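Local coordinates for protein glycosyl hydrolase BlGH5_18 (Bifidobacterium longum subsp. infantis, PDB 7LQX) that is a family 5 glycoside hydrolase, subfamily 18, that probably takes part in the breakdown of N-glycans by a gut bacterium, at residues R64-W69 / G108-F113. Numbering follows the deposited sequence. Where two conformers were deposited one is given.
With EDO (1,2-ethanediol), chain D; EDO (1,2-ethanediol), chain E.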
loop_
_atom_site.group_PDB
_atom_site.type_symbol
_atom_site.label_atom_id
_atom_site.label_comp_id
_atom_site.label_asym_id
_atom_site.label_seq_id
_atom_site.Cartn_x
_atom_site.Cartn_y
_atom_site.Cartn_z
ATOM N N ARG A 64 10.024 7.623 -20.419
ATOM C CA ARG A 64 10.028 7.850 -18.977
ATOM C C ARG A 64 9.330 6.660 -18.332
ATOM O O ARG A 64 8.245 6.269 -18.767
ATOM C CB ARG A 64 9.316 9.166 -18.653
ATOM C CG ARG A 64 9.257 9.542 -17.184
ATOM C CD ARG A 64 8.811 10.992 -17.021
ATOM N NE ARG A 64 8.483 11.287 -15.629
ATOM C CZ ARG A 64 7.312 11.758 -15.202
ATOM N NH1 ARG A 64 6.326 12.025 -16.048
ATOM N NH2 ARG A 64 7.137 11.971 -13.909
ATOM N N VAL A 65 9.969 6.057 -17.334
ATOM C CA VAL A 65 9.445 4.829 -16.755
ATOM C C VAL A 65 9.300 4.951 -15.249
ATOM O O VAL A 65 10.018 5.704 -14.584
ATOM C CB VAL A 65 10.288 3.595 -17.141
ATOM C CG1 VAL A 65 10.415 3.508 -18.655
ATOM C CG2 VAL A 65 11.653 3.663 -16.488
ATOM N N PHE A 66 8.368 4.163 -14.721
ATOM C CA PHE A 66 7.834 4.318 -13.376
ATOM C C PHE A 66 7.789 3.019 -12.585
ATOM O O PHE A 66 6.778 2.308 -12.612
ATOM C CB PHE A 66 6.408 4.878 -13.449
ATOM C CG PHE A 66 6.288 6.151 -14.230
ATOM C CD1 PHE A 66 6.403 7.364 -13.588
ATOM C CD2 PHE A 66 6.069 6.138 -15.592
ATOM C CE1 PHE A 66 6.297 8.546 -14.286
ATOM C CE2 PHE A 66 5.957 7.325 -16.306
ATOM C CZ PHE A 66 6.069 8.527 -15.649
ATOM N N PRO A 67 8.836 2.707 -11.821
ATOM C CA PRO A 67 8.716 1.655 -10.803
ATOM C C PRO A 67 7.772 2.096 -9.691
ATOM O O PRO A 67 7.428 3.272 -9.554
ATOM C CB PRO A 67 10.150 1.487 -10.290
ATOM C CG PRO A 67 10.786 2.814 -10.539
ATOM C CD PRO A 67 10.173 3.334 -11.805
ATOM N N VAL A 68 7.343 1.125 -8.885
ATOM C CA VAL A 68 6.355 1.347 -7.828
ATOM C C VAL A 68 7.002 1.118 -6.465
ATOM O O VAL A 68 7.621 0.076 -6.221
ATOM C CB VAL A 68 5.110 0.473 -8.052
ATOM C CG1 VAL A 68 4.172 0.504 -6.857
ATOM C CG2 VAL A 68 4.398 0.939 -9.303
ATOM N N TRP A 69 6.849 2.101 -5.575
ATOM C CA TRP A 69 7.666 2.177 -4.364
ATOM C C TRP A 69 7.442 1.022 -3.406
ATOM O O TRP A 69 8.434 0.466 -2.904
ATOM C CB TRP A 69 7.406 3.531 -3.695
ATOM C CG TRP A 69 8.327 3.921 -2.592
ATOM C CD1 TRP A 69 9.448 3.268 -2.165
ATOM C CD2 TRP A 69 8.180 5.065 -1.757
ATOM N NE1 TRP A 69 10.024 3.959 -1.118
ATOM C CE2 TRP A 69 9.256 5.066 -0.850
ATOM C CE3 TRP A 69 7.254 6.115 -1.707
ATOM C CZ2 TRP A 69 9.425 6.070 0.102
ATOM C CZ3 TRP A 69 7.426 7.107 -0.763
ATOM C CH2 TRP A 69 8.503 7.077 0.128
ATOM N N GLY A 108 4.496 6.077 -4.974
ATOM C CA GLY A 108 4.193 7.489 -4.880
ATOM C C GLY A 108 2.780 7.734 -5.350
ATOM O O GLY A 108 1.821 7.270 -4.733
ATOM N N HIS A 109 2.634 8.408 -6.485
ATOM C CA HIS A 109 1.316 8.746 -7.000
ATOM C C HIS A 109 1.275 8.544 -8.507
ATOM O O HIS A 109 2.118 9.085 -9.229
ATOM C CB HIS A 109 0.944 10.202 -6.702
ATOM C CG HIS A 109 -0.454 10.531 -7.094
ATOM N ND1 HIS A 109 -1.535 10.148 -6.332
ATOM C CD2 HIS A 109 -0.962 11.136 -8.194
ATOM C CE1 HIS A 109 -2.646 10.539 -6.926
ATOM N NE2 HIS A 109 -2.329 11.136 -8.061
ATOM N N LEU A 110 0.291 7.776 -8.969
ATOM C CA LEU A 110 0.042 7.579 -10.394
ATOM C C LEU A 110 -1.450 7.547 -10.684
ATOM O O LEU A 110 -2.168 6.671 -10.195
ATOM C CB LEU A 110 0.673 6.267 -10.869
ATOM C CG LEU A 110 2.194 6.217 -10.878
ATOM C CD1 LEU A 110 2.690 4.782 -10.867
ATOM C CD2 LEU A 110 2.741 6.948 -12.088
ATOM N N SER A 111 -1.908 8.480 -11.511
ATOM C CA SER A 111 -3.239 8.452 -12.111
ATOM C C SER A 111 -4.347 8.231 -11.083
ATOM O O SER A 111 -5.251 7.412 -11.272
ATOM C CB SER A 111 -3.325 7.416 -13.231
ATOM O OG SER A 111 -2.303 7.609 -14.183
ATOM N N SER A 112 -4.292 9.013 -10.005
ATOM C CA SER A 112 -5.265 9.105 -8.911
ATOM C C SER A 112 -4.972 8.147 -7.764
ATOM O O SER A 112 -5.624 8.242 -6.724
ATOM C CB SER A 112 -6.729 8.929 -9.353
ATOM O OG SER A 112 -7.114 7.565 -9.436
ATOM N N PHE A 113 -4.042 7.210 -7.931
ATOM C CA PHE A 113 -3.753 6.199 -6.921
ATOM C C PHE A 113 -2.452 6.512 -6.194
ATOM O O PHE A 113 -1.436 6.814 -6.827
ATOM C CB PHE A 113 -3.622 4.825 -7.570
ATOM C CG PHE A 113 -4.887 4.325 -8.213
ATOM C CD1 PHE A 113 -5.845 3.658 -7.463
ATOM C CD2 PHE A 113 -5.121 4.516 -9.564
ATOM C CE1 PHE A 113 -7.001 3.197 -8.042
ATOM C CE2 PHE A 113 -6.273 4.038 -10.147
ATOM C CZ PHE A 113 -7.215 3.387 -9.388
HETATM C C1 EDO D . 0.625 11.514 -14.401
HETATM O O1 EDO D . 1.581 12.235 -13.622
HETATM C C2 EDO D . 0.322 10.200 -13.686
HETATM O O2 EDO D . -0.176 10.505 -12.373
HETATM C C1 EDO E . -3.180 12.590 -15.312
HETATM O O1 EDO E . -4.543 12.363 -14.947
HETATM C C2 EDO E . -2.626 11.395 -16.080
HETATM O O2 EDO E . -2.794 10.192 -15.320
#
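Leu110 meets Phe66 and Val68 at the rim of a TIM barrel, and the three illustrate how loops that follow neighbouring parallel strands, here 62-65 and 100-104, can be joined largely through one branched apolar side chain. CB of Leu110 heads toward the 64-69 segment, and with CG beside the backbone N and anti to the carbonyl carbon (chi1 -68°) the fork opens between two partners. Leu110 CD2 comes obliquely to the Phe66 ring, 4.0 Å from Phe66 CD1, while Leu110 CD1 lies a looser 4.5 Å from Val68 CG2. From Leu110 to Phe113 the chain reverses in a type I' turn, the end of a two-residue beta hairpin between strands 109-110 and 113-114, with both Leu110–Phe113 backbone bonds made.

The neighbouring ring atom, Phe66 CE1, lies 3.4 Å from the plane of the Arg64 guanidinium, the ring standing edge-on over the middle of that face. Arg64 NH2 forms a salt bridge with Asp104 and NH1 another with Glu276, and Phe66 lies between Leu110 and this guanidinium. Farther along, Trp69 CB approaches Gly108 N, and its indole N-H bonds to Gln73. Beyond Leu110, the Ser111 backbone N-H gives an almost straight bond (172°) to O2 of a 1,2-ethanediol that was probably picked up from the crystallisation solution; the Ser111 N to O2 distance is 2.8 Å.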